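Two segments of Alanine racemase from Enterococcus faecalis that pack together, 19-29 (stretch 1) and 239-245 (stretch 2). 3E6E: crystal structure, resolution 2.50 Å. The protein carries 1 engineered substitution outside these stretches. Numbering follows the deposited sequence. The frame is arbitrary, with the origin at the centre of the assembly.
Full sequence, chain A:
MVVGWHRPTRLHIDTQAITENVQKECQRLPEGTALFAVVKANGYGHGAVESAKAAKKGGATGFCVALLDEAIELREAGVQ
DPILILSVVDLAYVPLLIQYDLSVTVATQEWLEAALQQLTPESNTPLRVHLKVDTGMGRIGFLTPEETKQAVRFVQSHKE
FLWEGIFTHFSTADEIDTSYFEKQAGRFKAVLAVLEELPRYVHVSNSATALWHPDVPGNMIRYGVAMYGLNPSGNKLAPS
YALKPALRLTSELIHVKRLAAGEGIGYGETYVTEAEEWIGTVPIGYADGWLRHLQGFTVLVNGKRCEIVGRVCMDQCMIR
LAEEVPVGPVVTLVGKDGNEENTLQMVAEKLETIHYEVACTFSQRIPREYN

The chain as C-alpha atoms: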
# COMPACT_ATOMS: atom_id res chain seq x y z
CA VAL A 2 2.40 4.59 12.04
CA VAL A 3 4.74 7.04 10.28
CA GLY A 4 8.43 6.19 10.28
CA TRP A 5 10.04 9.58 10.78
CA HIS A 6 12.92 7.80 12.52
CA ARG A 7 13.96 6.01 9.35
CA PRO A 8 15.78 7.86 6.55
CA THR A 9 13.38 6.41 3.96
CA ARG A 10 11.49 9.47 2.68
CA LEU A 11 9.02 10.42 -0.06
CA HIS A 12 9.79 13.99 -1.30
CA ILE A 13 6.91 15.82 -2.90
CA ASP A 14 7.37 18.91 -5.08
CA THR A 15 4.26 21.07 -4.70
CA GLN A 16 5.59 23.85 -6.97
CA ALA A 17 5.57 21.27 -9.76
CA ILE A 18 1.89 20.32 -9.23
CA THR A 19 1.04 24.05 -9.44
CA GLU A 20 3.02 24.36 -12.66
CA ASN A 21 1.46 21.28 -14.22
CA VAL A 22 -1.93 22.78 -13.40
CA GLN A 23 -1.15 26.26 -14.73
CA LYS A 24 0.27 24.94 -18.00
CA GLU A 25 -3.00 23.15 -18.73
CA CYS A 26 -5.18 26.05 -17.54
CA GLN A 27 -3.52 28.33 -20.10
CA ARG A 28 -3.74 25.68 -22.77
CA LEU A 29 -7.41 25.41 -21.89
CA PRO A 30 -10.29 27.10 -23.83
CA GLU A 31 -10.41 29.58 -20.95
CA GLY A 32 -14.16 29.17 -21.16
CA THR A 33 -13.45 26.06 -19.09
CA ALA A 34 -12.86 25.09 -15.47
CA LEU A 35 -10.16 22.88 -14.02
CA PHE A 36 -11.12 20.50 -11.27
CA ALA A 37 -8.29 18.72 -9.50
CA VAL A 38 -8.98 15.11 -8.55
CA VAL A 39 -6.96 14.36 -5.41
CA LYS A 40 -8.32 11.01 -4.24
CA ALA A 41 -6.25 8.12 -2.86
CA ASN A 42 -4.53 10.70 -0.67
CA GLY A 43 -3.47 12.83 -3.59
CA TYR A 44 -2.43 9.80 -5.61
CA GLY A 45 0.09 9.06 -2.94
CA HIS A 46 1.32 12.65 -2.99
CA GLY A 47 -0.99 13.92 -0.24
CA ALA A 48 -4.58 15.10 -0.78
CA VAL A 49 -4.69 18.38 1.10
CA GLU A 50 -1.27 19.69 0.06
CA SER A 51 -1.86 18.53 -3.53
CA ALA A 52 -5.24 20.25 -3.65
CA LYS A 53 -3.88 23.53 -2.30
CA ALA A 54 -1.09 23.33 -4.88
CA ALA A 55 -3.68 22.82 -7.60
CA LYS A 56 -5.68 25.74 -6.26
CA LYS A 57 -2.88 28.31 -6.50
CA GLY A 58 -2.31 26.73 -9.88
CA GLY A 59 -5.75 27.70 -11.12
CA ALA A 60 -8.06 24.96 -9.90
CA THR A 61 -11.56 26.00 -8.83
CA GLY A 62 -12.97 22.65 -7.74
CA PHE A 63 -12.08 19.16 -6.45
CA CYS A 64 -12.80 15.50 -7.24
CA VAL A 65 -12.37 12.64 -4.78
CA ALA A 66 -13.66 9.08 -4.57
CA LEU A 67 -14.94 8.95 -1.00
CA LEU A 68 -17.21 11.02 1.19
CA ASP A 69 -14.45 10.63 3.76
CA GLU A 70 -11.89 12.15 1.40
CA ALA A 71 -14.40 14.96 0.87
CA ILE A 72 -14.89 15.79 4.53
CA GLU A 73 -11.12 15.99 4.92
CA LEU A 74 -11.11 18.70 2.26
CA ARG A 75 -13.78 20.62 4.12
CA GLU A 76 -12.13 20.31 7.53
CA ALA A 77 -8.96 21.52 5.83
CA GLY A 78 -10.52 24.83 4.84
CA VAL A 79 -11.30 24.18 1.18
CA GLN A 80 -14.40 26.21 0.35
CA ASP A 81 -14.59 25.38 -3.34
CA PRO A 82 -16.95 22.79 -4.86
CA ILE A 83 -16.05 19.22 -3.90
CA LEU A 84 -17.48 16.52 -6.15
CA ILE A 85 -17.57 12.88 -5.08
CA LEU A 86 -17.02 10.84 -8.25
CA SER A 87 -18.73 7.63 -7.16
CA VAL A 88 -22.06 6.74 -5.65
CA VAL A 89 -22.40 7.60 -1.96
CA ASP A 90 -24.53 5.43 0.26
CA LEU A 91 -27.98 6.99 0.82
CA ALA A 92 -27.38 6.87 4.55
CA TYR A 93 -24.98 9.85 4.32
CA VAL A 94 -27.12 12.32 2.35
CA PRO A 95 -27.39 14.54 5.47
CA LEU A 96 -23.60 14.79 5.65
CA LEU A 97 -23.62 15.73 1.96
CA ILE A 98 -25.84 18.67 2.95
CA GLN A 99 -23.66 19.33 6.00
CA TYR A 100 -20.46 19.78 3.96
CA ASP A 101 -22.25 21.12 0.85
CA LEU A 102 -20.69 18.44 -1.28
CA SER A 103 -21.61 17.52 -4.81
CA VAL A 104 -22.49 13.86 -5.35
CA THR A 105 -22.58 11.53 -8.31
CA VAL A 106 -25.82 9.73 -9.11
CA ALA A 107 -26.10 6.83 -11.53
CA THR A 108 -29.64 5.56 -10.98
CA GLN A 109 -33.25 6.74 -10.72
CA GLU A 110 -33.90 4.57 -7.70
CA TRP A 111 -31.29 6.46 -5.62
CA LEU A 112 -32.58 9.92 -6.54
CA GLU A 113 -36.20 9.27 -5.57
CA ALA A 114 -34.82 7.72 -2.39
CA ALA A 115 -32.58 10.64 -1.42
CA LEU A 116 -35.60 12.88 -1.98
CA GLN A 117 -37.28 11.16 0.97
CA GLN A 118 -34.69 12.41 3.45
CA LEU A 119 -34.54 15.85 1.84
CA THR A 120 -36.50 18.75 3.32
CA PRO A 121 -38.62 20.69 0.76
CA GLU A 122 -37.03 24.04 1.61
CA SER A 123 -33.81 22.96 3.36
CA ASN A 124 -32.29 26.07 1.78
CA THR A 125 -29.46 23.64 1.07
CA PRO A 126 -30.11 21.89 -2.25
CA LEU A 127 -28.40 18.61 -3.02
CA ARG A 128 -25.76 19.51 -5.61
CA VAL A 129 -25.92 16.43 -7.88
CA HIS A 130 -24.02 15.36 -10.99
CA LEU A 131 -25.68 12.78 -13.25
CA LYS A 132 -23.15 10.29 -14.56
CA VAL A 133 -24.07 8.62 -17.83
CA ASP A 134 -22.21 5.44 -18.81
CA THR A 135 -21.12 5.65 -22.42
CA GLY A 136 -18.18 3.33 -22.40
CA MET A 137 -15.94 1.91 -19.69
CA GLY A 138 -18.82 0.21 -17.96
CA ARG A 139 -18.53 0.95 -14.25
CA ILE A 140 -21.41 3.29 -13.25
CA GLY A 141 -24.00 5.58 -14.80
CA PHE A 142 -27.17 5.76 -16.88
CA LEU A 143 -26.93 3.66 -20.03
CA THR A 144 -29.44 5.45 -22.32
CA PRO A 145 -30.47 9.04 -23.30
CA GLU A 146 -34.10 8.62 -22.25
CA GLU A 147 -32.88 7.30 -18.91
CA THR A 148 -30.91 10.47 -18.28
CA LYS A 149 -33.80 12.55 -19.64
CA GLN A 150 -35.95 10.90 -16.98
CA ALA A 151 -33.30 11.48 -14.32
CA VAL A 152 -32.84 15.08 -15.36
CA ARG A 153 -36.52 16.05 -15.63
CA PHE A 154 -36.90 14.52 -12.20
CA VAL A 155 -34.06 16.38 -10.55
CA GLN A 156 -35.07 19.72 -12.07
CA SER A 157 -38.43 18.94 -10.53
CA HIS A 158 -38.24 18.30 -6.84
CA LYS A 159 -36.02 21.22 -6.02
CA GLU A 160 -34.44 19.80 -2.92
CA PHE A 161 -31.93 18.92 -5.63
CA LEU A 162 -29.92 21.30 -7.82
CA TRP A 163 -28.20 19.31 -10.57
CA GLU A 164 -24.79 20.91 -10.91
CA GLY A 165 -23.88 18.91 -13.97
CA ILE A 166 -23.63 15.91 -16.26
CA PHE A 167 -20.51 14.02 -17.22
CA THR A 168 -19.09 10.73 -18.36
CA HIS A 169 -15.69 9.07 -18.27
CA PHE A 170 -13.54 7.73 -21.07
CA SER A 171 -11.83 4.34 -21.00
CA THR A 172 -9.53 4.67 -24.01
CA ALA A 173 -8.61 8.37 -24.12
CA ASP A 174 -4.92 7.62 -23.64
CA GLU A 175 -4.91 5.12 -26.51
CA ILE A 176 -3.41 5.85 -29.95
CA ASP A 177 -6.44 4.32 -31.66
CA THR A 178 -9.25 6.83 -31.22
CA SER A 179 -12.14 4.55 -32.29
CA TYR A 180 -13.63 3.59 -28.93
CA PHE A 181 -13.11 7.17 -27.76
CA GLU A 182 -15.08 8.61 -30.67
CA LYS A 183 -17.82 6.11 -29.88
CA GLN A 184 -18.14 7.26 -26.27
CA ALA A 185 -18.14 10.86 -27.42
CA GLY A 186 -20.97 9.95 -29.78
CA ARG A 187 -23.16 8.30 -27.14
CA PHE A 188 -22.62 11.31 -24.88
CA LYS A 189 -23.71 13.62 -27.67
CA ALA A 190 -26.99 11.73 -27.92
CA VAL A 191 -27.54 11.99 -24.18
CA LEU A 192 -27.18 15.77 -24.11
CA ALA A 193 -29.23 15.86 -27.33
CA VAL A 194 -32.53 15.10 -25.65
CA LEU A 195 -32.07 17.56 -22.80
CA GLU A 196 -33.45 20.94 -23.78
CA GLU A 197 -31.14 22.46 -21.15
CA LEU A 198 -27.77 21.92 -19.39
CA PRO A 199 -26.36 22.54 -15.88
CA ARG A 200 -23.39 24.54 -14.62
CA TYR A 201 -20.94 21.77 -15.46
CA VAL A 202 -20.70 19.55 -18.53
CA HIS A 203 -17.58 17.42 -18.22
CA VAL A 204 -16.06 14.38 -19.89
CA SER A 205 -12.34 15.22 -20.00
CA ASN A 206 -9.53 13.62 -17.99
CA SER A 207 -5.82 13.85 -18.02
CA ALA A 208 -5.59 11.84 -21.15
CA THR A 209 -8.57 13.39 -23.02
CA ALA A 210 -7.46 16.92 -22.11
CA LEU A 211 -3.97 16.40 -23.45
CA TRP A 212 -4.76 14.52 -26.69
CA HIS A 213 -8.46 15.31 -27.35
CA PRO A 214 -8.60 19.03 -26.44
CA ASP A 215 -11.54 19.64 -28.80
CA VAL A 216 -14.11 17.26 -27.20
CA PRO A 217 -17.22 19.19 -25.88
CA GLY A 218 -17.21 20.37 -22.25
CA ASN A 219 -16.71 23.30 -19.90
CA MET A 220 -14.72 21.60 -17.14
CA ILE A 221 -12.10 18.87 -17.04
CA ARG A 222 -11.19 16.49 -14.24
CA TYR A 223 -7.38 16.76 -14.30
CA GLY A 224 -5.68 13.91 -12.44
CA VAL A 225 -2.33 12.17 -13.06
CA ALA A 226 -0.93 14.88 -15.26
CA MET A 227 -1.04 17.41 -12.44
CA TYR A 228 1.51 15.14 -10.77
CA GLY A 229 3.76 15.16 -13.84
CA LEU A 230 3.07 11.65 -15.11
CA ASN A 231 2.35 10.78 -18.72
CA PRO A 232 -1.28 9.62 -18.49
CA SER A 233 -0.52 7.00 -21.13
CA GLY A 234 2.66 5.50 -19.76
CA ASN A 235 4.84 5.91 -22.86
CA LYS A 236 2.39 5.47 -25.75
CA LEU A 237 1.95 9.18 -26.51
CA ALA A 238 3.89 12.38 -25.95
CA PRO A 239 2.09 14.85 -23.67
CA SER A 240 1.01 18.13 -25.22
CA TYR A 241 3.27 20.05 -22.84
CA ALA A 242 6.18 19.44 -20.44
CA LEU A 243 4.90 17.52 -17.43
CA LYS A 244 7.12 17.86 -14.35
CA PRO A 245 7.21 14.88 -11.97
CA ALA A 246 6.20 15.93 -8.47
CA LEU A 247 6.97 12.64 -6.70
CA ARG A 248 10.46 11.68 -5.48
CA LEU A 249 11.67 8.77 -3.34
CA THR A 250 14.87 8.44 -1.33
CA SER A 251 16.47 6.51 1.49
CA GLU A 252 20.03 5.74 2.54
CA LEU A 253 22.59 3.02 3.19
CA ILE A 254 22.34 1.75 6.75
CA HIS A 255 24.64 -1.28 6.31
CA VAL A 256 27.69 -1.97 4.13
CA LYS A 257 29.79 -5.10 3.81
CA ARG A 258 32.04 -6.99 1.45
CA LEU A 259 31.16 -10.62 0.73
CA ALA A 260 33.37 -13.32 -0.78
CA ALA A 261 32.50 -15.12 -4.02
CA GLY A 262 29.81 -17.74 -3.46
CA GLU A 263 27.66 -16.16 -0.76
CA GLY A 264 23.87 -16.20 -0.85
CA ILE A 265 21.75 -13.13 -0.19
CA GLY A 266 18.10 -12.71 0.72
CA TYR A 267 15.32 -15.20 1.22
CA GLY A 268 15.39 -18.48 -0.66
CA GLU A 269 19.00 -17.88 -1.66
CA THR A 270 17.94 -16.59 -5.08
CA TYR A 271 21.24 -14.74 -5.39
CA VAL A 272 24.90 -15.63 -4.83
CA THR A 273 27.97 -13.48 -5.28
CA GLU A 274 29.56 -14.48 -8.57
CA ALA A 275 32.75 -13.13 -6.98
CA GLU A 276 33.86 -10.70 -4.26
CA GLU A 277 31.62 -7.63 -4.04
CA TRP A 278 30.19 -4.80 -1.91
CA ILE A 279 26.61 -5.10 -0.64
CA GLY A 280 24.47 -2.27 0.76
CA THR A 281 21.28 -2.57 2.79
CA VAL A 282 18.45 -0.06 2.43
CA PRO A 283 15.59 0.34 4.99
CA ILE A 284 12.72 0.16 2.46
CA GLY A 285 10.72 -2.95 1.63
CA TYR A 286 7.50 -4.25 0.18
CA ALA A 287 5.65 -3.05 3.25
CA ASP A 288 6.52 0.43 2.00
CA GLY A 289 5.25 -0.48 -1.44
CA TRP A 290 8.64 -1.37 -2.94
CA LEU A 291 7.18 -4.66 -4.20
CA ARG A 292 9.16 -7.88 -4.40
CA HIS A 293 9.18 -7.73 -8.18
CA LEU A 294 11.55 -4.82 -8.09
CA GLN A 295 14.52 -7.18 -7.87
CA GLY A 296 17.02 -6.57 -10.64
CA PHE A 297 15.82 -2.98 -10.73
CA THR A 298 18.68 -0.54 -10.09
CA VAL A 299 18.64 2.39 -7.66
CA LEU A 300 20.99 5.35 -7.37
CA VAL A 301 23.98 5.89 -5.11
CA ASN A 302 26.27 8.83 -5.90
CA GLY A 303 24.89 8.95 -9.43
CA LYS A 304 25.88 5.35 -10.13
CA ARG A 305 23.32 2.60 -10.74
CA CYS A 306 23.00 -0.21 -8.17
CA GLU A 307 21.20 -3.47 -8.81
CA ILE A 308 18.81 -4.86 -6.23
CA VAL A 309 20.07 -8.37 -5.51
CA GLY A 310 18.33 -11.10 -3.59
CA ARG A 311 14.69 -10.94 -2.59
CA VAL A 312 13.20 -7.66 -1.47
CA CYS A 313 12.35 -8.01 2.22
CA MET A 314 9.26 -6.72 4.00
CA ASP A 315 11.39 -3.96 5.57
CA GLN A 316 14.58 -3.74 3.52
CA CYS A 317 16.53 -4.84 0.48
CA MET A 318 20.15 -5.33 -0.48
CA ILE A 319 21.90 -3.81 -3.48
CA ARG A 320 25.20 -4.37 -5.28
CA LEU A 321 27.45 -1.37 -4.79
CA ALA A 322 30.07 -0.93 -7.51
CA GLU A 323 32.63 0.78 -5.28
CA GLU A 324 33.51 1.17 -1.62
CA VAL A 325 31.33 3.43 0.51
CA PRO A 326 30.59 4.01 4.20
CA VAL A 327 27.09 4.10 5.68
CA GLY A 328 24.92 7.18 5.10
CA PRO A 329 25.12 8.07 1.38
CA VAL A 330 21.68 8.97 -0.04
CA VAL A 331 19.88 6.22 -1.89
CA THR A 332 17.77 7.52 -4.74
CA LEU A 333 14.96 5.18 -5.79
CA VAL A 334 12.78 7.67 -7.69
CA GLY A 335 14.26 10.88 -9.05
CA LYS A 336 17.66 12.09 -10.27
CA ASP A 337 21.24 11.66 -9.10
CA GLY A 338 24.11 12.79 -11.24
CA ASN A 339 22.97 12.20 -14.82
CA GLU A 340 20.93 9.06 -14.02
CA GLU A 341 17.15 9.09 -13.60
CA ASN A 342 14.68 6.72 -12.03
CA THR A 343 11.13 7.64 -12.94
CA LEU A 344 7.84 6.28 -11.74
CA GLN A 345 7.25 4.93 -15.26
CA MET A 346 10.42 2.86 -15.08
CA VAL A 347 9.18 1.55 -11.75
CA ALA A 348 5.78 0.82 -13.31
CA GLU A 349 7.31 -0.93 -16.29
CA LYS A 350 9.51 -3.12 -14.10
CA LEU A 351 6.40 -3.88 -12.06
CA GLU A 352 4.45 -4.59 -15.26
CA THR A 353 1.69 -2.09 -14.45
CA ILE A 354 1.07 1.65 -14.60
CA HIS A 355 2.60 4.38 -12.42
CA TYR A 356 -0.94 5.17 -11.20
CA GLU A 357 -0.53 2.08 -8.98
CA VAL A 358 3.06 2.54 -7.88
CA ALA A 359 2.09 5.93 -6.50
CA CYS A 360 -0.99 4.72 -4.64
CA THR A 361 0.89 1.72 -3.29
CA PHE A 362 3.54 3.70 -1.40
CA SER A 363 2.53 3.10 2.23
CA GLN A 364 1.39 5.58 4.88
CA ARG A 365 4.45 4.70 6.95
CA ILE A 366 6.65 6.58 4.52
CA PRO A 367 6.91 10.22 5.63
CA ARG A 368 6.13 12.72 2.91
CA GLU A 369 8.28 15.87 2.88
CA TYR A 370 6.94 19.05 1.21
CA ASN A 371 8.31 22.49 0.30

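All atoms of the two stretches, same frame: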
# COMPACT_ATOMS: atom_id res chain seq x y z
N THR A 19 1.56 22.74 -9.08
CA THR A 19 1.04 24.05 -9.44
C THR A 19 1.33 24.33 -10.92
O THR A 19 0.46 24.74 -11.69
CB THR A 19 1.74 25.19 -8.63
OG1 THR A 19 1.50 25.04 -7.23
CG2 THR A 19 1.24 26.56 -9.09
N GLU A 20 2.58 24.11 -11.30
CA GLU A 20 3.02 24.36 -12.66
C GLU A 20 2.35 23.45 -13.68
O GLU A 20 2.05 23.87 -14.79
CB GLU A 20 4.55 24.23 -12.72
CG GLU A 20 5.15 24.20 -14.11
CD GLU A 20 6.67 24.05 -14.07
OE1 GLU A 20 7.25 23.69 -15.13
OE2 GLU A 20 7.27 24.28 -12.98
N ASN A 21 2.12 22.20 -13.30
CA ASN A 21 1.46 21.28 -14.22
C ASN A 21 0.02 21.78 -14.41
O ASN A 21 -0.54 21.74 -15.52
CB ASN A 21 1.46 19.86 -13.66
CG ASN A 21 2.86 19.26 -13.54
OD1 ASN A 21 3.05 18.25 -12.87
ND2 ASN A 21 3.83 19.89 -14.19
N VAL A 22 -0.56 22.28 -13.33
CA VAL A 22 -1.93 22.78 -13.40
C VAL A 22 -2.06 24.09 -14.18
O VAL A 22 -3.01 24.26 -14.94
CB VAL A 22 -2.51 22.96 -12.00
CG1 VAL A 22 -3.89 23.62 -12.09
CG2 VAL A 22 -2.61 21.60 -11.32
N GLN A 23 -1.11 25.00 -14.00
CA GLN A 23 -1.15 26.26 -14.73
C GLN A 23 -0.95 26.04 -16.22
O GLN A 23 -1.67 26.62 -17.03
CB GLN A 23 -0.07 27.22 -14.24
CG GLN A 23 -0.52 28.18 -13.17
CD GLN A 23 0.29 29.47 -13.19
OE1 GLN A 23 0.16 30.29 -14.11
NE2 GLN A 23 1.14 29.65 -12.18
N LYS A 24 0.02 25.20 -16.58
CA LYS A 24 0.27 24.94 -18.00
C LYS A 24 -1.05 24.61 -18.68
O LYS A 24 -1.45 25.28 -19.64
CB LYS A 24 1.22 23.76 -18.21
CG LYS A 24 2.66 23.96 -17.77
CD LYS A 24 3.37 25.06 -18.53
CE LYS A 24 4.88 24.81 -18.55
NZ LYS A 24 5.45 24.43 -17.21
N GLU A 25 -1.73 23.59 -18.17
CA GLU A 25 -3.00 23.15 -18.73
C GLU A 25 -4.07 24.25 -18.73
O GLU A 25 -4.76 24.44 -19.72
CB GLU A 25 -3.49 21.90 -17.98
CG GLU A 25 -4.87 21.42 -18.38
CD GLU A 25 -4.99 21.01 -19.84
OE1 GLU A 25 -6.15 20.86 -20.32
OE2 GLU A 25 -3.95 20.84 -20.52
N CYS A 26 -4.19 24.98 -17.63
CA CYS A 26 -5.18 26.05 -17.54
C CYS A 26 -5.04 27.10 -18.63
O CYS A 26 -6.03 27.69 -19.08
CB CYS A 26 -5.10 26.74 -16.17
SG CYS A 26 -5.68 25.75 -14.79
N GLN A 27 -3.80 27.34 -19.06
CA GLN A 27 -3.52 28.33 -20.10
C GLN A 27 -3.73 27.74 -21.47
O GLN A 27 -3.99 28.45 -22.44
CB GLN A 27 -2.07 28.81 -19.98
CG GLN A 27 -1.84 29.80 -18.86
CD GLN A 27 -0.37 30.11 -18.64
OE1 GLN A 27 0.37 30.35 -19.60
NE2 GLN A 27 0.06 30.11 -17.38
N ARG A 28 -3.60 26.43 -21.54
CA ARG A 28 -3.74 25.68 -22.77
C ARG A 28 -5.22 25.44 -22.97
O ARG A 28 -5.67 25.12 -24.07
CB ARG A 28 -3.00 24.35 -22.60
CG ARG A 28 -2.68 23.61 -23.86
CD ARG A 28 -1.69 22.47 -23.58
NE ARG A 28 -1.40 21.70 -24.79
CZ ARG A 28 -0.88 22.20 -25.90
NH1 ARG A 28 -0.60 23.49 -25.97
NH2 ARG A 28 -0.67 21.43 -26.95
N LEU A 29 -5.97 25.63 -21.90
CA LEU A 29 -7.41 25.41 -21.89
C LEU A 29 -8.23 26.54 -22.53
O LEU A 29 -7.84 27.70 -22.49
CB LEU A 29 -7.86 25.18 -20.44
CG LEU A 29 -8.80 24.00 -20.18
CD1 LEU A 29 -8.29 22.76 -20.90
CD2 LEU A 29 -8.90 23.77 -18.67
N PRO A 239 3.01 13.84 -24.19
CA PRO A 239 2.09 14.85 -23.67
C PRO A 239 2.13 16.09 -24.53
O PRO A 239 3.08 16.30 -25.28
CB PRO A 239 2.60 15.09 -22.27
CG PRO A 239 2.99 13.70 -21.88
CD PRO A 239 3.78 13.24 -23.09
N SER A 240 1.10 16.91 -24.43
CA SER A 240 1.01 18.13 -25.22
C SER A 240 1.78 19.30 -24.63
O SER A 240 1.77 20.41 -25.18
CB SER A 240 -0.47 18.48 -25.40
OG SER A 240 -1.13 17.38 -25.99
N TYR A 241 2.45 19.05 -23.51
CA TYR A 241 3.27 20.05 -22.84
C TYR A 241 4.12 19.35 -21.77
O TYR A 241 3.77 18.26 -21.30
CB TYR A 241 2.39 21.15 -22.23
CG TYR A 241 1.60 20.76 -21.00
CD1 TYR A 241 2.16 20.84 -19.73
CD2 TYR A 241 0.28 20.31 -21.11
CE1 TYR A 241 1.42 20.48 -18.60
CE2 TYR A 241 -0.46 19.95 -19.99
CZ TYR A 241 0.12 20.04 -18.74
OH TYR A 241 -0.60 19.69 -17.62
N ALA A 242 5.24 19.98 -21.42
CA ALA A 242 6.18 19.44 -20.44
C ALA A 242 5.58 19.18 -19.08
O ALA A 242 5.25 20.12 -18.35
CB ALA A 242 7.34 20.38 -20.29
N LEU A 243 5.44 17.90 -18.73
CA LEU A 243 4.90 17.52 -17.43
C LEU A 243 6.12 17.41 -16.52
O LEU A 243 7.15 16.90 -16.93
CB LEU A 243 4.19 16.16 -17.51
CG LEU A 243 2.87 16.10 -18.28
CD1 LEU A 243 2.40 14.65 -18.40
CD2 LEU A 243 1.82 16.96 -17.56
N LYS A 244 6.00 17.91 -15.29
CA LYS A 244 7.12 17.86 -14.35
C LYS A 244 6.79 16.97 -13.16
O LYS A 244 5.94 17.31 -12.33
CB LYS A 244 7.46 19.27 -13.86
CG LYS A 244 8.46 19.31 -12.71
CD LYS A 244 8.56 20.71 -12.09
CE LYS A 244 9.23 21.71 -13.02
NZ LYS A 244 10.70 21.48 -13.10
N PRO A 245 7.45 15.81 -13.07
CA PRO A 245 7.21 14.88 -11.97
C PRO A 245 7.26 15.58 -10.62
O PRO A 245 8.18 16.35 -10.34
CB PRO A 245 8.32 13.86 -12.15
CG PRO A 245 8.48 13.82 -13.65
CD PRO A 245 8.48 15.29 -13.99

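Residues 19-28 are helical, and segment 239-245, which has no regular secondary structure, runs along one side of that helix, burying 480 Å² in total. The closest CA pair is Asn21 CA and Leu243 CA, 6.0 Å apart; Lys24 CA and Tyr241 CA are 7.5 Å apart. The contacting residues Glu20, Asn21, Lys24, Glu25 and Arg28 follow the helical repeat, whereas Val22 and Gln23 direct CA-to-CB away.

Tyr241 is the residue most covered by the other stretch, with 103 Å² buried. Its chi1 of 72° (p) and chi2 of 86° lay the ring against the helix: Glu25 N sits over one face, Lys24 CB approaches CE1 of Tyr241 to 3.3 Å, and Arg28 CD lies 3.8 Å from Tyr241 CD2. The hydroxyl OH of Tyr241 reaches 2.9 Å from Asn21 O.

Arg28, t at chi1, chi2 and chi3, extends past the ring to Ser240, whose O lies over one guanidinium face, 3.2 Å from Arg28 NH2; the poor angle rules out a hydrogen bond.

Lys24 starts toward the segment, but m at chi1 and chi2 turns its end away, and its NZ forms a salt bridge with Glu20 OE1 (2.8 Å). Glu20 is extended (t, t); its OE2 lies 4.4 Å from Lys244 NZ, an attraction between opposite charges beyond salt-bridge range.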